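Local coordinates for protein-glutamine gamma-glutamyltransferase (Pseudomonas aeruginosa PAO1, PDB 6G49) that shows transglutaminase activity in vitro, joining protein glutamine and lysine side chains with release of ammonia, and is critical for viability of the bacterium, at residues Ala89-Gly94 / Met137-Leu142; Leu98-Arg103 / Ser157-Ala162; Pro260-Ala265 / Trp289-Gln294. One frame throughout, in Å; residues are numbered along the deposited sequence. Where two conformers were deposited one is given.

Contact 1. Residues Ala89-Gly94 / Met137-Leu142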
loop_
_atom_site.group_PDB
_atom_site.type_symbol
_atom_site.label_atom_id
_atom_site.label_comp_id
_atom_site.label_asym_id
_atom_site.label_seq_id
_atom_site.Cartn_x
_atom_site.Cartn_y
_atom_site.Cartn_z
ATOM N N ALA A 89 -11.706 4.788 -4.333
ATOM C CA ALA A 89 -12.662 5.064 -5.452
ATOM C C ALA A 89 -13.516 3.826 -5.672
ATOM O O ALA A 89 -13.127 2.714 -5.394
ATOM C CB ALA A 89 -11.902 5.464 -6.667
ATOM N N PRO A 90 -14.674 3.953 -6.338
ATOM C CA PRO A 90 -15.384 2.758 -6.803
ATOM C C PRO A 90 -14.592 1.922 -7.803
ATOM O O PRO A 90 -13.859 2.459 -8.615
ATOM C CB PRO A 90 -16.643 3.333 -7.449
ATOM C CG PRO A 90 -16.741 4.740 -6.958
ATOM C CD PRO A 90 -15.325 5.222 -6.644
ATOM N N GLN A 91 -14.790 0.586 -7.807
ATOM C CA GLN A 91 -14.015 -0.335 -8.668
ATOM C C GLN A 91 -14.991 -1.175 -9.516
ATOM O O GLN A 91 -16.205 -1.230 -9.203
ATOM C CB GLN A 91 -13.127 -1.293 -7.847
ATOM C CG GLN A 91 -12.149 -0.603 -6.872
ATOM C CD GLN A 91 -11.095 0.219 -7.588
ATOM O OE1 GLN A 91 -10.647 -0.115 -8.681
ATOM N NE2 GLN A 91 -10.751 1.358 -7.004
ATOM N N TRP A 92 -14.438 -1.887 -10.505
ATOM C CA TRP A 92 -15.165 -2.900 -11.289
ATOM C C TRP A 92 -14.356 -4.201 -11.185
ATOM O O TRP A 92 -13.423 -4.279 -10.420
ATOM C CB TRP A 92 -15.406 -2.437 -12.739
ATOM C CG TRP A 92 -14.210 -1.885 -13.464
ATOM C CD1 TRP A 92 -13.342 -2.581 -14.268
ATOM C CD2 TRP A 92 -13.768 -0.510 -13.517
ATOM N NE1 TRP A 92 -12.401 -1.740 -14.804
ATOM C CE2 TRP A 92 -12.614 -0.473 -14.340
ATOM C CE3 TRP A 92 -14.205 0.685 -12.919
ATOM C CZ2 TRP A 92 -11.906 0.707 -14.579
ATOM C CZ3 TRP A 92 -13.510 1.850 -13.170
ATOM C CH2 TRP A 92 -12.380 1.856 -13.985
ATOM N N SER A 93 -14.729 -5.232 -11.933
ATOM C CA SER A 93 -14.070 -6.547 -11.836
ATOM C C SER A 93 -12.618 -6.477 -12.333
ATOM O O SER A 93 -12.303 -5.767 -13.296
ATOM C CB SER A 93 -14.846 -7.612 -12.576
ATOM O OG SER A 93 -14.195 -8.870 -12.424
ATOM N N GLY A 94 -11.708 -7.187 -11.638
ATOM C CA GLY A 94 -10.331 -7.376 -12.113
ATOM C C GLY A 94 -9.995 -8.834 -12.431
ATOM O O GLY A 94 -8.868 -9.131 -12.743
ATOM N N MET A 137 -10.921 -7.098 -7.513
ATOM C CA MET A 137 -11.407 -5.906 -8.229
ATOM C C MET A 137 -10.308 -5.362 -9.153
ATOM O O MET A 137 -9.164 -5.868 -9.209
ATOM C CB MET A 137 -11.908 -4.854 -7.229
ATOM C CG MET A 137 -12.929 -5.345 -6.226
ATOM S SD MET A 137 -14.376 -6.126 -7.062
ATOM C CE MET A 137 -15.170 -4.599 -7.576
ATOM N N SER A 138 -10.648 -4.304 -9.914
ATOM C CA SER A 138 -9.807 -3.757 -10.943
ATOM C C SER A 138 -8.488 -3.199 -10.383
ATOM O O SER A 138 -7.519 -3.158 -11.130
ATOM C CB SER A 138 -10.537 -2.643 -11.742
ATOM O OG SER A 138 -11.348 -1.797 -10.941
ATOM N N ASP A 139 -8.458 -2.835 -9.083
ATOM C CA ASP A 139 -7.254 -2.320 -8.440
ATOM C C ASP A 139 -6.530 -3.430 -7.643
ATOM O O ASP A 139 -5.722 -3.113 -6.727
ATOM C CB ASP A 139 -7.597 -1.128 -7.555
ATOM C CG ASP A 139 -8.415 -1.496 -6.328
ATOM O OD1 ASP A 139 -9.055 -2.611 -6.374
ATOM O OD2 ASP A 139 -8.475 -0.692 -5.371
ATOM N N PHE A 140 -6.885 -4.701 -7.921
ATOM C CA PHE A 140 -6.207 -5.889 -7.382
ATOM C C PHE A 140 -6.409 -5.991 -5.873
ATOM O O PHE A 140 -5.578 -6.562 -5.212
ATOM C CB PHE A 140 -4.724 -5.870 -7.731
ATOM C CG PHE A 140 -4.476 -5.845 -9.219
ATOM C CD1 PHE A 140 -4.571 -7.009 -9.952
ATOM C CD2 PHE A 140 -4.289 -4.653 -9.904
ATOM C CE1 PHE A 140 -4.472 -7.000 -11.340
ATOM C CE2 PHE A 140 -4.188 -4.650 -11.283
ATOM C CZ PHE A 140 -4.266 -5.819 -11.992
ATOM N N HIS A 141 -7.516 -5.508 -5.342
ATOM C CA HIS A 141 -7.881 -5.801 -3.959
ATOM C C HIS A 141 -9.137 -6.674 -3.969
ATOM O O HIS A 141 -9.904 -6.660 -4.912
ATOM C CB HIS A 141 -8.087 -4.502 -3.157
ATOM C CG HIS A 141 -9.486 -4.018 -3.080
ATOM N ND1 HIS A 141 -10.059 -3.311 -4.103
ATOM C CD2 HIS A 141 -10.425 -4.083 -2.111
ATOM C CE1 HIS A 141 -11.308 -3.001 -3.773
ATOM N NE2 HIS A 141 -11.574 -3.473 -2.557
ATOM N N LEU A 142 -9.307 -7.406 -2.871
ATOM C CA LEU A 142 -10.412 -8.338 -2.691
ATOM C C LEU A 142 -11.575 -7.639 -1.971
ATOM O O LEU A 142 -11.440 -7.204 -0.849
ATOM C CB LEU A 142 -9.875 -9.504 -1.829
ATOM C CG LEU A 142 -8.789 -10.369 -2.437
ATOM C CD1 LEU A 142 -8.229 -11.276 -1.362
ATOM C CD2 LEU A 142 -9.332 -11.179 -3.593
#
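Gln-91 reaches Ser-138 and Asp-139 through a side chain bent at its middle. CG lies beside the backbone N and CD folds back (chi2 -65°), bringing it to the carboxylate of Asp-139, and the terminal amide lies flat against that group. The two planes are stacked, only 6° apart, with CD of Gln-91 3.4 Å from CG of Asp-139. OE1 of Gln-91 receives the Ser-138 hydroxyl at 2.9 Å, in the amide plane and on a lone pair, while its NE2 is bonded to Glu-79 and only weakly to the O of Ala-89. The carboxylate is held in turn: OD1 of Asp-139 offers its syn lone pair to ND1 of His-141 at 2.6 Å, in the imidazole plane, and OD2 is bonded to Thr-77. Nearer the backbone, CB of Gln-91 packs on CB of Met-137.

Ser-138 opens the middle of a type I turn, Met-137 to Phe-140, that joins strands 134-136 and 142-144 as a beta hairpin. The loop following strand 86-87 is laid across this turn, within the N-terminal part of the periplasmic chain and away from the residues assigned to the active site by similarity.

Trp-92 meets the same serine three times. Its backbone N donates to OG of Ser-138 at 3.1 Å, nearly straight at 166°, so the hydroxyl both gives and receives a bond. Its indole takes CB of Ser-138 over the five-membered ring as a CH-pi contact, 3.8 Å from the centroid, and also has a cation-pi partner in Arg-171. Its carbonyl O accepts from N of Ser-138 at 2.8 Å and has CE of Met-137 alongside.

At Ser-93 the backbone makes a single bridge with Met-137. Gly-94 comes in close behind, its CA directed at the carbonyl O of Met-137 in a CA-H...O contact of 3.5 Å.

Contact 2. Residues Leu98-Arg103 / Ser157-Ala162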
loop_
_atom_site.group_PDB
_atom_site.type_symbol
_atom_site.label_atom_id
_atom_site.label_comp_id
_atom_site.label_asym_id
_atom_site.label_seq_id
_atom_site.Cartn_x
_atom_site.Cartn_y
_atom_site.Cartn_z
ATOM N N LEU A 98 -7.027 -9.533 -19.384
ATOM C CA LEU A 98 -6.554 -8.150 -19.661
ATOM C C LEU A 98 -6.120 -7.490 -18.344
ATOM O O LEU A 98 -5.268 -6.587 -18.301
ATOM C CB LEU A 98 -7.652 -7.334 -20.355
ATOM C CG LEU A 98 -8.851 -6.964 -19.487
ATOM C CD1 LEU A 98 -8.644 -5.626 -18.797
ATOM C CD2 LEU A 98 -10.120 -6.946 -20.323
ATOM N N HIS A 99 -6.706 -7.944 -17.237
ATOM C CA HIS A 99 -6.328 -7.376 -16.037
ATOM C C HIS A 99 -4.943 -7.902 -15.649
ATOM O O HIS A 99 -4.130 -7.100 -15.319
ATOM C CB HIS A 99 -7.436 -7.425 -14.975
ATOM C CG HIS A 99 -8.061 -6.084 -14.790
ATOM N ND1 HIS A 99 -7.471 -5.064 -13.997
ATOM C CD2 HIS A 99 -9.175 -5.553 -15.354
ATOM C CE1 HIS A 99 -8.226 -3.986 -14.095
ATOM N NE2 HIS A 99 -9.284 -4.262 -14.918
ATOM N N TRP A 100 -4.681 -9.222 -15.699
ATOM C CA TRP A 100 -3.458 -9.766 -15.114
ATOM C C TRP A 100 -3.155 -11.176 -15.646
ATOM O O TRP A 100 -4.015 -11.809 -16.193
ATOM C CB TRP A 100 -3.520 -9.770 -13.590
ATOM C CG TRP A 100 -4.493 -10.725 -12.965
ATOM C CD1 TRP A 100 -5.852 -10.634 -12.982
ATOM C CD2 TRP A 100 -4.187 -11.904 -12.208
ATOM N NE1 TRP A 100 -6.396 -11.668 -12.274
ATOM C CE2 TRP A 100 -5.403 -12.470 -11.800
ATOM C CE3 TRP A 100 -3.004 -12.540 -11.829
ATOM C CZ2 TRP A 100 -5.475 -13.628 -11.032
ATOM C CZ3 TRP A 100 -3.072 -13.670 -11.045
ATOM C CH2 TRP A 100 -4.297 -14.218 -10.678
ATOM N N GLN A 101 -1.913 -11.591 -15.457
ATOM C CA GLN A 101 -1.399 -12.859 -15.909
ATOM C C GLN A 101 -0.565 -13.460 -14.779
ATOM O O GLN A 101 0.388 -12.891 -14.297
ATOM C CB GLN A 101 -0.537 -12.635 -17.164
ATOM C CG GLN A 101 0.184 -13.880 -17.696
ATOM C CD GLN A 101 1.329 -13.509 -18.617
ATOM O OE1 GLN A 101 2.501 -13.769 -18.335
ATOM N NE2 GLN A 101 1.002 -12.836 -19.709
ATOM N N LYS A 102 -0.914 -14.668 -14.404
ATOM C CA LYS A 102 -0.128 -15.447 -13.536
ATOM C C LYS A 102 1.252 -15.741 -14.102
ATOM O O LYS A 102 1.382 -16.129 -15.232
ATOM C CB LYS A 102 -0.799 -16.800 -13.330
ATOM C CG LYS A 102 -2.104 -16.711 -12.583
ATOM C CD LYS A 102 -2.778 -18.035 -12.406
ATOM C CE LYS A 102 -4.106 -17.826 -11.723
ATOM N NZ LYS A 102 -4.844 -19.100 -11.568
ATOM N N ARG A 103 2.258 -15.485 -13.278
ATOM C CA ARG A 103 3.571 -15.993 -13.504
ATOM C C ARG A 103 4.281 -16.069 -12.150
ATOM O O ARG A 103 3.846 -15.503 -11.137
ATOM C CB ARG A 103 4.291 -15.159 -14.568
ATOM C CG ARG A 103 5.014 -13.940 -14.028
ATOM C CD ARG A 103 5.340 -12.901 -15.084
ATOM N NE ARG A 103 5.463 -11.606 -14.423
ATOM C CZ ARG A 103 5.655 -10.424 -15.012
ATOM N NH1 ARG A 103 5.930 -10.339 -16.309
ATOM N NH2 ARG A 103 5.588 -9.324 -14.275
ATOM N N SER A 157 -4.628 -18.312 -2.631
ATOM C CA SER A 157 -3.486 -18.481 -3.480
ATOM C C SER A 157 -3.072 -17.098 -3.997
ATOM O O SER A 157 -3.921 -16.386 -4.515
ATOM C CB SER A 157 -3.802 -19.370 -4.672
ATOM O OG SER A 157 -3.965 -20.722 -4.253
ATOM N N SER A 158 -1.791 -16.788 -3.877
ATOM C CA SER A 158 -1.250 -15.497 -4.386
ATOM C C SER A 158 -0.096 -15.770 -5.358
ATOM O O SER A 158 0.749 -16.622 -5.118
ATOM C CB SER A 158 -0.776 -14.679 -3.224
ATOM O OG SER A 158 -1.857 -14.229 -2.418
ATOM N N TRP A 159 0.024 -14.867 -6.341
ATOM C CA TRP A 159 1.110 -14.829 -7.306
ATOM C C TRP A 159 1.809 -13.482 -7.217
ATOM O O TRP A 159 1.397 -12.528 -7.894
ATOM C CB TRP A 159 0.527 -15.001 -8.707
ATOM C CG TRP A 159 0.126 -16.413 -9.009
ATOM C CD1 TRP A 159 0.876 -17.349 -9.677
ATOM C CD2 TRP A 159 -1.106 -17.058 -8.648
ATOM N NE1 TRP A 159 0.207 -18.543 -9.710
ATOM C CE2 TRP A 159 -1.030 -18.389 -9.135
ATOM C CE3 TRP A 159 -2.293 -16.648 -8.027
ATOM C CZ2 TRP A 159 -2.075 -19.295 -8.964
ATOM C CZ3 TRP A 159 -3.323 -17.557 -7.849
ATOM C CH2 TRP A 159 -3.198 -18.870 -8.290
ATOM N N PRO A 160 2.823 -13.347 -6.356
ATOM C CA PRO A 160 3.440 -12.052 -6.106
ATOM C C PRO A 160 4.113 -11.475 -7.366
ATOM O O PRO A 160 4.302 -10.260 -7.447
ATOM C CB PRO A 160 4.483 -12.363 -5.042
ATOM C CG PRO A 160 3.881 -13.541 -4.299
ATOM C CD PRO A 160 3.293 -14.385 -5.417
ATOM N N GLN A 161 4.509 -12.357 -8.286
ATOM C CA GLN A 161 5.215 -11.938 -9.557
ATOM C C GLN A 161 4.245 -11.756 -10.713
ATOM O O GLN A 161 4.683 -11.554 -11.851
ATOM C CB GLN A 161 6.295 -12.967 -9.892
ATOM C CG GLN A 161 7.377 -12.993 -8.843
ATOM C CD GLN A 161 8.509 -13.940 -9.167
ATOM O OE1 GLN A 161 8.656 -14.419 -10.285
ATOM N NE2 GLN A 161 9.323 -14.198 -8.168
ATOM N N ALA A 162 2.928 -11.810 -10.463
ATOM C CA ALA A 162 1.944 -11.683 -11.525
ATOM C C ALA A 162 2.154 -10.364 -12.273
ATOM O O ALA A 162 2.579 -9.373 -11.690
ATOM C CB ALA A 162 0.539 -11.728 -10.979
HETATM O O HOH W 1 4.195 -15.249 -8.483
HETATM O O HOH W 2 4.713 -7.687 -12.172
#
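Lys-102 starts with CG beside its own backbone N (chi1 -67°) and then runs fully extended across the indole of Trp-159, whose CG is likewise anti to the carbonyl carbon (chi1 -76°). The contact sits where strand 152-158 of the six-stranded antiparallel sheet ends in a type I turn, Trp-159 to Ala-162, leading into strand 163-164; that short strand pairs antiparallel with 100-101, so the turn is brought beside the residues following the latter.

On the face of Trp-159, CE of Lys-102 makes a CH-pi contact 3.8 Å from the centroid of the six-membered ring, and CD rests over the rim nearby. NZ carries on past the rim on that face, 3.7 Å from CH2 of Trp-159. Trp-100 meets Trp-159 differently: the two side chains cross at about a right angle, with CH2 of Trp-100 4.1 Å from CE3 of Trp-159. Farther along its edge, CE3 of Trp-100 touches CB of Ala-162 at 3.7 Å, on the buried side of the contact.

The exposed end is polar. NE of Arg-103 donates to the carbonyl O of Gln-161 at 2.7 Å, approaching nearly along the C=O axis and in the guanidinium plane; a weak bond from NH2 reaches the same oxygen. One water accepts from N of Gln-161 and donates to O of Arg-103. A second water donates to the carbonyl O of Ala-162 at 2.8 Å and weakly accepts from NH2 of Arg-103.

Contact 3. Residues Pro260-Ala265 / Trp289-Gln294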
loop_
_atom_site.group_PDB
_atom_site.type_symbol
_atom_site.label_atom_id
_atom_site.label_comp_id
_atom_site.label_asym_id
_atom_site.label_seq_id
_atom_site.Cartn_x
_atom_site.Cartn_y
_atom_site.Cartn_z
ATOM N N PRO A 260 1.188 7.360 -13.513
ATOM C CA PRO A 260 0.009 6.948 -12.755
ATOM C C PRO A 260 0.483 6.175 -11.512
ATOM O O PRO A 260 1.402 5.366 -11.611
ATOM C CB PRO A 260 -0.768 6.059 -13.728
ATOM C CG PRO A 260 -0.214 6.455 -15.094
ATOM C CD PRO A 260 1.260 6.702 -14.843
ATOM N N ALA A 261 -0.116 6.528 -10.373
ATOM C CA ALA A 261 0.341 5.965 -9.085
ATOM C C ALA A 261 -0.819 5.988 -8.123
ATOM O O ALA A 261 -1.690 6.860 -8.211
ATOM C CB ALA A 261 1.505 6.760 -8.546
ATOM N N ARG A 262 -0.797 5.063 -7.132
ATOM C CA ARG A 262 -1.849 5.043 -6.135
ATOM C C ARG A 262 -1.228 4.522 -4.836
ATOM O O ARG A 262 -0.158 3.907 -4.859
ATOM C CB ARG A 262 -3.091 4.248 -6.561
ATOM C CG ARG A 262 -2.793 2.812 -6.956
ATOM C CD ARG A 262 -4.022 2.153 -7.570
ATOM N NE ARG A 262 -3.677 0.853 -8.108
ATOM C CZ ARG A 262 -4.286 0.240 -9.138
ATOM N NH1 ARG A 262 -5.330 0.813 -9.748
ATOM N NH2 ARG A 262 -3.841 -0.956 -9.534
ATOM N N VAL A 263 -1.896 4.873 -3.751
ATOM C CA VAL A 263 -1.505 4.356 -2.427
ATOM C C VAL A 263 -2.155 3.001 -2.213
ATOM O O VAL A 263 -3.364 2.804 -2.454
ATOM C CB VAL A 263 -1.892 5.380 -1.342
ATOM C CG1 VAL A 263 -1.738 4.793 0.057
ATOM C CG2 VAL A 263 -1.107 6.675 -1.503
ATOM N N VAL A 264 -1.348 2.070 -1.715
ATOM C CA VAL A 264 -1.819 0.737 -1.320
ATOM C C VAL A 264 -1.836 0.728 0.215
ATOM O O VAL A 264 -0.831 1.069 0.826
ATOM C CB VAL A 264 -0.926 -0.375 -1.882
ATOM C CG1 VAL A 264 -1.540 -1.748 -1.611
ATOM C CG2 VAL A 264 -0.739 -0.228 -3.392
ATOM N N ALA A 265 -2.939 0.304 0.799
ATOM C CA ALA A 265 -3.067 0.219 2.236
ATOM C C ALA A 265 -3.297 -1.245 2.635
ATOM O O ALA A 265 -3.972 -2.003 1.948
ATOM C CB ALA A 265 -4.231 1.026 2.713
ATOM N N TRP A 289 1.895 1.823 1.216
ATOM C CA TRP A 289 2.939 1.870 0.265
ATOM C C TRP A 289 2.373 2.384 -1.080
ATOM O O TRP A 289 1.261 2.945 -1.106
ATOM C CB TRP A 289 3.702 0.552 0.171
ATOM C CG TRP A 289 2.886 -0.647 -0.219
ATOM C CD1 TRP A 289 2.847 -1.265 -1.435
ATOM C CD2 TRP A 289 2.104 -1.478 0.668
ATOM N NE1 TRP A 289 2.024 -2.361 -1.400
ATOM C CE2 TRP A 289 1.569 -2.530 -0.124
ATOM C CE3 TRP A 289 1.729 -1.413 2.017
ATOM C CZ2 TRP A 289 0.747 -3.533 0.407
ATOM C CZ3 TRP A 289 0.941 -2.419 2.530
ATOM C CH2 TRP A 289 0.433 -3.441 1.726
ATOM N N VAL A 290 3.145 2.201 -2.139
ATOM C CA VAL A 290 2.819 2.812 -3.457
ATOM C C VAL A 290 2.870 1.721 -4.526
ATOM O O VAL A 290 3.661 0.791 -4.485
ATOM C CB VAL A 290 3.783 3.968 -3.775
ATOM C CG1 VAL A 290 3.545 4.550 -5.181
ATOM C CG2 VAL A 290 3.665 5.046 -2.722
ATOM N N GLU A 291 2.056 1.903 -5.564
ATOM C CA GLU A 291 2.316 1.231 -6.864
ATOM C C GLU A 291 2.138 2.258 -7.969
ATOM O O GLU A 291 1.293 3.190 -7.884
ATOM C CB GLU A 291 1.484 -0.038 -7.057
ATOM C CG GLU A 291 -0.002 0.175 -7.065
ATOM C CD GLU A 291 -0.806 -1.119 -7.081
ATOM O OE1 GLU A 291 -2.038 -1.051 -7.132
ATOM O OE2 GLU A 291 -0.190 -2.191 -7.011
ATOM N N TYR A 292 2.929 2.068 -9.016
ATOM C CA TYR A 292 2.904 2.948 -10.161
ATOM C C TYR A 292 2.862 2.087 -11.429
ATOM O O TYR A 292 3.313 0.932 -11.469
ATOM C CB TYR A 292 4.091 3.913 -10.153
ATOM C CG TYR A 292 5.444 3.284 -10.397
ATOM C CD1 TYR A 292 6.116 2.567 -9.402
ATOM C CD2 TYR A 292 5.992 3.295 -11.660
ATOM C CE1 TYR A 292 7.313 1.912 -9.695
ATOM C CE2 TYR A 292 7.200 2.664 -11.939
ATOM C CZ TYR A 292 7.850 1.976 -10.961
ATOM O OH TYR A 292 9.033 1.409 -11.340
ATOM N N TRP A 293 2.432 2.732 -12.508
ATOM C CA TRP A 293 2.204 2.044 -13.758
ATOM C C TRP A 293 3.148 2.571 -14.825
ATOM O O TRP A 293 3.399 3.771 -14.934
ATOM C CB TRP A 293 0.752 2.247 -14.215
ATOM C CG TRP A 293 0.422 1.452 -15.446
ATOM C CD1 TRP A 293 0.015 0.142 -15.518
ATOM C CD2 TRP A 293 0.529 1.922 -16.805
ATOM N NE1 TRP A 293 -0.091 -0.230 -16.838
ATOM C CE2 TRP A 293 0.227 0.831 -17.637
ATOM C CE3 TRP A 293 0.899 3.142 -17.370
ATOM C CZ2 TRP A 293 0.230 0.929 -19.031
ATOM C CZ3 TRP A 293 0.940 3.235 -18.752
ATOM C CH2 TRP A 293 0.547 2.158 -19.556
ATOM N N GLN A 294 3.550 1.636 -15.666
ATOM C CA GLN A 294 4.263 2.013 -16.907
ATOM C C GLN A 294 3.897 1.001 -17.980
ATOM O O GLN A 294 3.475 -0.123 -17.730
ATOM C CB GLN A 294 5.766 2.080 -16.647
ATOM C CG GLN A 294 6.420 0.725 -16.475
ATOM C CD GLN A 294 7.786 0.896 -15.882
ATOM O OE1 GLN A 294 8.034 0.532 -14.731
ATOM N NE2 GLN A 294 8.667 1.497 -16.666
#
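The indole of Trp-289 carries Val-264 on one face: CB stands 3.7 Å from the centroid of the five-membered ring in a CH-pi contact, and CG1, anti to the backbone N (chi1 -173°), lies offset toward the rim, 3.5 Å from CZ2 of Trp-289. Tyr-72 meets this indole edge-to-face. The guanidinium of Arg-262 is approached at its edge by the Glu-291 carboxylate, the two planes turned 49° apart. NE of Arg-262 donates to OE1 of Glu-291 at 2.7 Å in a salt bridge, within 10° of the guanidinium plane and on the anti side of the oxygen, while NH2 of Arg-262 adds a weak bond to that oxygen. OE2 of Glu-291 forms salt bridges with Arg-164 and Arg-74, and NH1 of Arg-262 pairs with Glu-79, so the two buried charges each have further partners of opposite sign. At the far end the indole of Trp-293 is met obliquely by CG of Pro-260, and its NE1 is bonded to the O of Glu-165.

Apart from Pro-260, just ahead of strand 261-265, the paired side chains project from that strand and its antiparallel neighbour 286-294 in the transglutaminase-like fold. Arg-262 with Glu-291 and Val-264 with Trp-289 are hydrogen-bonded pairs on one face; Ala-261 with Tyr-292 and Val-263 with Val-290 are non-hydrogen-bonded pairs on the other, packed against helix 243-256, which begins at Cys-243, the nucleophile by similarity. Trp-289 also comes within about 4 Å, side chain to side chain, of His-287 and Asp-303, likewise assigned to the active site by similarity.

Within the backbone, N of Arg-262 donates to O of Glu-291 at 2.9 Å, and N of Glu-291 returns a bond to O of Arg-262. N of Val-264 reaches O of Trp-289 at 2.8 Å, and N of Trp-293 closes the pairing at O of Pro-260.

Contact 3 is the core case, its centre about 7 Å from that of the chain, with regular strand pairing and charges paired with opposite charges. Contact 1 is buried too, but joins two loops, so side-chain and backbone bonds around one serine replace regular pairing. Contact 2, its centre about 17 Å from that of the chain, is partly exposed and uses waters and a lysine lying on an indole. Contacts 1 and 2 share the N-terminal part and touch through His-99, which packs on Gly-94 and Ser-138. Contact 1 also meets contact 3, where Asp-139 and Phe-140 pack on Arg-262; contacts 2 and 3 do not touch.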